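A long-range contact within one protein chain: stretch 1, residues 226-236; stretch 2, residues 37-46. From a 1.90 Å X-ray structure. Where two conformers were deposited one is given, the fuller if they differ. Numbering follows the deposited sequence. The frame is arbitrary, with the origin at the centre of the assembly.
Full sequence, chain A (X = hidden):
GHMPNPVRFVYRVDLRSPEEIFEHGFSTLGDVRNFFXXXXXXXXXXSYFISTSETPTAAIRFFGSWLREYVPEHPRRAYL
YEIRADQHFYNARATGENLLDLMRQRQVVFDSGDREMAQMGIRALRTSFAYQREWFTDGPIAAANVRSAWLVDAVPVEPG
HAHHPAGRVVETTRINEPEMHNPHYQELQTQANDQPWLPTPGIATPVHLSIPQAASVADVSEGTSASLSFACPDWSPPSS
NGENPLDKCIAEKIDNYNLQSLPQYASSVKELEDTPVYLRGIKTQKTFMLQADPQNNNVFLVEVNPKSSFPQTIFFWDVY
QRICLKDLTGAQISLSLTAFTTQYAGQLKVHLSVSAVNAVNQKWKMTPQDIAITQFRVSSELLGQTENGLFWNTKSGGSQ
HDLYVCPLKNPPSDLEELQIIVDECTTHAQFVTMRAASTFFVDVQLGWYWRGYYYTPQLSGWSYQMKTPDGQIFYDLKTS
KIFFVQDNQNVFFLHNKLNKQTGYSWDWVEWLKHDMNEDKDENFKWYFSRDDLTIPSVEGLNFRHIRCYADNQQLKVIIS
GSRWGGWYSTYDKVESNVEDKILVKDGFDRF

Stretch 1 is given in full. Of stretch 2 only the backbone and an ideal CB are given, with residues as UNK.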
# COMPACT_ATOMS: atom_id res chain seq x y z
N ALA A 226 5.83 6.57 -10.66
CA ALA A 226 6.10 7.48 -9.55
C ALA A 226 5.60 8.87 -9.93
O ALA A 226 5.66 9.24 -11.10
CB ALA A 226 7.61 7.53 -9.22
N SER A 227 5.10 9.64 -8.98
CA SER A 227 4.84 11.04 -9.32
C SER A 227 6.16 11.78 -9.38
O SER A 227 7.15 11.39 -8.75
CB SER A 227 3.90 11.73 -8.33
OG SER A 227 4.36 11.55 -7.02
N LEU A 228 6.18 12.86 -10.14
CA LEU A 228 7.39 13.66 -10.24
C LEU A 228 7.77 14.32 -8.91
O LEU A 228 8.94 14.65 -8.68
CB LEU A 228 7.25 14.70 -11.36
CG LEU A 228 7.45 14.15 -12.79
CD1 LEU A 228 6.48 13.02 -13.16
CD2 LEU A 228 7.37 15.30 -13.80
N SER A 229 6.82 14.51 -8.00
CA SER A 229 7.13 15.14 -6.75
C SER A 229 8.12 14.13 -5.95
O SER A 229 8.95 14.57 -5.16
CB SER A 229 5.91 15.48 -5.89
OG SER A 229 5.14 14.32 -5.63
N PHE A 230 7.98 12.82 -6.18
CA PHE A 230 8.90 11.84 -5.61
C PHE A 230 10.19 11.71 -6.44
O PHE A 230 11.30 11.77 -5.90
CB PHE A 230 8.22 10.46 -5.49
CG PHE A 230 7.35 10.30 -4.26
CD1 PHE A 230 6.14 10.98 -4.16
CD2 PHE A 230 7.73 9.48 -3.22
CE1 PHE A 230 5.34 10.86 -3.02
CE2 PHE A 230 6.93 9.34 -2.08
CZ PHE A 230 5.74 10.05 -1.97
N ALA A 231 10.03 11.54 -7.75
CA ALA A 231 11.18 11.22 -8.63
C ALA A 231 12.09 12.42 -8.96
O ALA A 231 13.24 12.23 -9.37
CB ALA A 231 10.70 10.58 -9.90
N CYS A 232 11.56 13.63 -8.81
CA CYS A 232 12.34 14.85 -9.10
C CYS A 232 12.32 15.76 -7.87
O CYS A 232 11.78 16.85 -7.93
CB CYS A 232 11.73 15.61 -10.28
SG CYS A 232 11.10 14.61 -11.64
N PRO A 233 12.93 15.30 -6.76
CA PRO A 233 12.77 15.98 -5.47
C PRO A 233 13.39 17.37 -5.45
O PRO A 233 13.05 18.16 -4.59
CB PRO A 233 13.53 15.09 -4.48
CG PRO A 233 14.31 14.11 -5.30
CD PRO A 233 13.77 14.09 -6.69
N ASP A 234 14.26 17.66 -6.41
CA ASP A 234 14.94 18.96 -6.44
C ASP A 234 14.76 19.69 -7.77
O ASP A 234 15.62 20.46 -8.20
CB ASP A 234 16.40 18.76 -6.08
CG ASP A 234 16.54 18.11 -4.73
OD1 ASP A 234 16.25 18.79 -3.74
OD2 ASP A 234 16.88 16.91 -4.67
N TRP A 235 13.62 19.46 -8.39
CA TRP A 235 13.22 20.11 -9.63
C TRP A 235 13.45 21.63 -9.58
O TRP A 235 13.07 22.28 -8.61
CB TRP A 235 11.74 19.84 -9.87
CG TRP A 235 11.19 20.47 -11.09
CD1 TRP A 235 10.72 21.74 -11.21
CD2 TRP A 235 11.04 19.86 -12.37
NE1 TRP A 235 10.27 21.96 -12.49
CE2 TRP A 235 10.46 20.82 -13.22
CE3 TRP A 235 11.31 18.58 -12.87
CZ2 TRP A 235 10.16 20.55 -14.55
CZ3 TRP A 235 11.02 18.32 -14.20
CH2 TRP A 235 10.44 19.29 -15.02
N SER A 236 14.06 22.17 -10.63
CA SER A 236 14.28 23.62 -10.76
C SER A 236 13.72 24.14 -12.08
O SER A 236 13.70 23.42 -13.07
CB SER A 236 15.78 23.96 -10.71
OG SER A 236 16.27 23.97 -9.38
N UNK A 37 -3.70 17.96 -9.47
CA UNK A 37 -2.48 18.29 -10.22
C UNK A 37 -1.23 17.80 -9.51
O UNK A 37 -0.23 17.46 -10.15
CB UNK A 37 -2.38 19.80 -10.44
N UNK A 38 -1.28 17.78 -8.18
CA UNK A 38 -0.14 17.31 -7.39
C UNK A 38 0.03 15.79 -7.50
O UNK A 38 1.14 15.28 -7.65
CB UNK A 38 -0.31 17.71 -5.92
N UNK A 39 -1.09 15.07 -7.40
CA UNK A 39 -1.10 13.62 -7.54
C UNK A 39 -0.68 13.21 -8.95
O UNK A 39 0.06 12.23 -9.14
CB UNK A 39 -2.49 13.06 -7.22
N UNK A 40 -1.14 13.97 -9.95
CA UNK A 40 -0.91 13.59 -11.35
C UNK A 40 0.28 14.31 -11.99
O UNK A 40 0.56 14.12 -13.18
CB UNK A 40 -2.17 13.87 -12.17
N UNK A 41 0.97 15.15 -11.22
CA UNK A 41 2.13 15.90 -11.70
C UNK A 41 1.82 16.72 -12.97
O UNK A 41 2.65 16.83 -13.86
CB UNK A 41 3.28 14.94 -11.98
N UNK A 42 0.61 17.27 -13.04
CA UNK A 42 0.20 18.09 -14.17
C UNK A 42 1.03 19.36 -14.26
O UNK A 42 1.15 20.10 -13.28
CB UNK A 42 -1.29 18.44 -14.06
N UNK A 43 1.58 19.64 -15.45
CA UNK A 43 2.42 20.83 -15.65
C UNK A 43 3.33 21.02 -14.45
O UNK A 43 3.33 22.08 -13.81
CB UNK A 43 1.56 22.08 -15.87
N UNK A 44 4.12 19.99 -14.16
CA UNK A 44 4.86 19.88 -12.90
C UNK A 44 5.76 21.06 -12.60
O UNK A 44 6.45 21.59 -13.49
CB UNK A 44 5.71 18.61 -12.91
N UNK A 45 5.76 21.47 -11.34
CA UNK A 45 6.73 22.45 -10.89
C UNK A 45 6.11 23.64 -10.20
O UNK A 45 6.83 24.57 -9.84
CB UNK A 45 7.56 22.93 -12.08
N UNK A 46 4.79 23.61 -9.99
CA UNK A 46 4.10 24.77 -9.39
C UNK A 46 3.41 24.45 -8.06
O UNK A 46 2.84 25.34 -7.44
CB UNK A 46 3.06 25.31 -10.37

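Position 37 lies in helix, with nothing of stretch 1 within 5.5 Å of its ideal CB, so the contact leaves its identity open. Glu-37 forms a salt bridge with the side chain at position 46.

At position 38 CA-to-CB points sideways, and a short side chain would fall short of stretch 1; a longer polar or aromatic one could reach the hydroxyl of Ser-229. In His-38, chi1 t, CE1 comes to 3.7 Å from Ser-229 OG. Its carbonyl O accepts from two waters, one of which also bonds Ser-227 OG.

Positions 39 and 40 point away from stretch 1, which therefore does not choose between side chains. They are Ile-39 and Leu-40.

Position 41 is the first residue to leave helical phi/psi; phi is positive (54°), and CB points toward stretch 1, 3.9 Å from Leu-228 CD1. At the start of the helix in stretch 1, the amide of Leu-228 has no acceptor within its own stretch. Positive phi favours glycine, asparagine or aspartate, while the nearby donor favours a small side chain bearing oxygen; serine also fits. Ser-41 in rotamer m accepts from Leu-228 N through OG at 2.9 Å, with an N-H...O angle of 150°. The same OG bonds a water that donates to His-38 O and weakly accepts from Ser-229 N.

At positions 42 and 43 stretch 1 is out of reach, so many side chains would suit 42. Phi is again positive at 43 (41°), which suits asparagine or glycine. The residues are Thr-42 and Asn-43.

Position 44 points toward a cleft lined by Leu-228, Ser-229, Cys-232 and Trp-235, with its ideal CB 3.8 Å from Leu-228 CD2. A large apolar side chain is called for: phenylalanine, perhaps leucine or methionine. Phe-44, chi1 t, fills it and has the largest covered area of the contact. Leu-228 CB sits over its ring face, 3.5 Å from the centroid, while the ring's edge meets the face of Trp-235 with planes at 83°; Phe-44 CE2 approaches Trp-235 CG to 3.6 Å.

At position 45 an ideal CB would lie 2.9 Å from Trp-235 NE1, a clash, and at phi 127° it would also jam against the preceding carbonyl O. Only glycine suits. Gly-45 lets its CA approach Trp-235 NE1 to 3.9 Å.

Position 46 points away, so many side chains would do; a long donor could turn back to the preceding carbonyls. Arg-46 does so, donating to those of Thr-42 and Asn-43, and its NH2 lies 2.9 Å from Glu-37 OE1 in the salt bridge.

Stretch 2 37-46: EHILSTNFGR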
# COMPACT_ATOMS: atom_id res chain seq x y z
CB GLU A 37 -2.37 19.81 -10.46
CG GLU A 37 -3.36 20.31 -11.52
CD GLU A 37 -3.23 21.80 -11.79
OE1 GLU A 37 -2.43 22.48 -11.11
OE2 GLU A 37 -3.93 22.31 -12.69
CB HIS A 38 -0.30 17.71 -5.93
CG HIS A 38 0.75 17.11 -5.05
ND1 HIS A 38 2.08 17.46 -5.13
CD2 HIS A 38 0.67 16.13 -4.11
CE1 HIS A 38 2.77 16.74 -4.27
NE2 HIS A 38 1.94 15.93 -3.63
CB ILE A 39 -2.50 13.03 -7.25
CG1 ILE A 39 -2.87 13.24 -5.77
CG2 ILE A 39 -2.55 11.56 -7.60
CD1 ILE A 39 -1.84 12.66 -4.80
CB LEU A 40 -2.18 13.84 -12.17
CG LEU A 40 -3.43 13.11 -11.71
CD1 LEU A 40 -4.65 13.59 -12.50
CD2 LEU A 40 -3.22 11.61 -11.90
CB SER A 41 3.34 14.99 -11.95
OG SER A 41 3.70 14.24 -10.79
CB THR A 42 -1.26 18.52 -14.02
OG1 THR A 42 -2.07 17.38 -13.76
CG2 THR A 42 -1.76 19.22 -15.31
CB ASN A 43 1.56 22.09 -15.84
CG ASN A 43 0.64 22.01 -17.04
OD1 ASN A 43 1.07 21.31 -18.08
ND2 ASN A 43 -0.46 22.57 -17.03
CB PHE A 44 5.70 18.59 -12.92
CG PHE A 44 6.45 18.33 -11.65
CD1 PHE A 44 5.76 17.93 -10.51
CD2 PHE A 44 7.82 18.48 -11.60
CE1 PHE A 44 6.46 17.67 -9.32
CE2 PHE A 44 8.52 18.22 -10.41
CZ PHE A 44 7.83 17.82 -9.28
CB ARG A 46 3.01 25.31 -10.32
CG ARG A 46 3.47 25.79 -11.70
CD ARG A 46 2.28 25.74 -12.69
NE ARG A 46 1.71 24.39 -12.76
CZ ARG A 46 0.45 24.07 -12.49
NH1 ARG A 46 -0.43 25.00 -12.15
NH2 ARG A 46 0.06 22.80 -12.58
O HOH W 1 2.30 13.04 -5.74
O HOH W 2 3.64 15.65 -8.52
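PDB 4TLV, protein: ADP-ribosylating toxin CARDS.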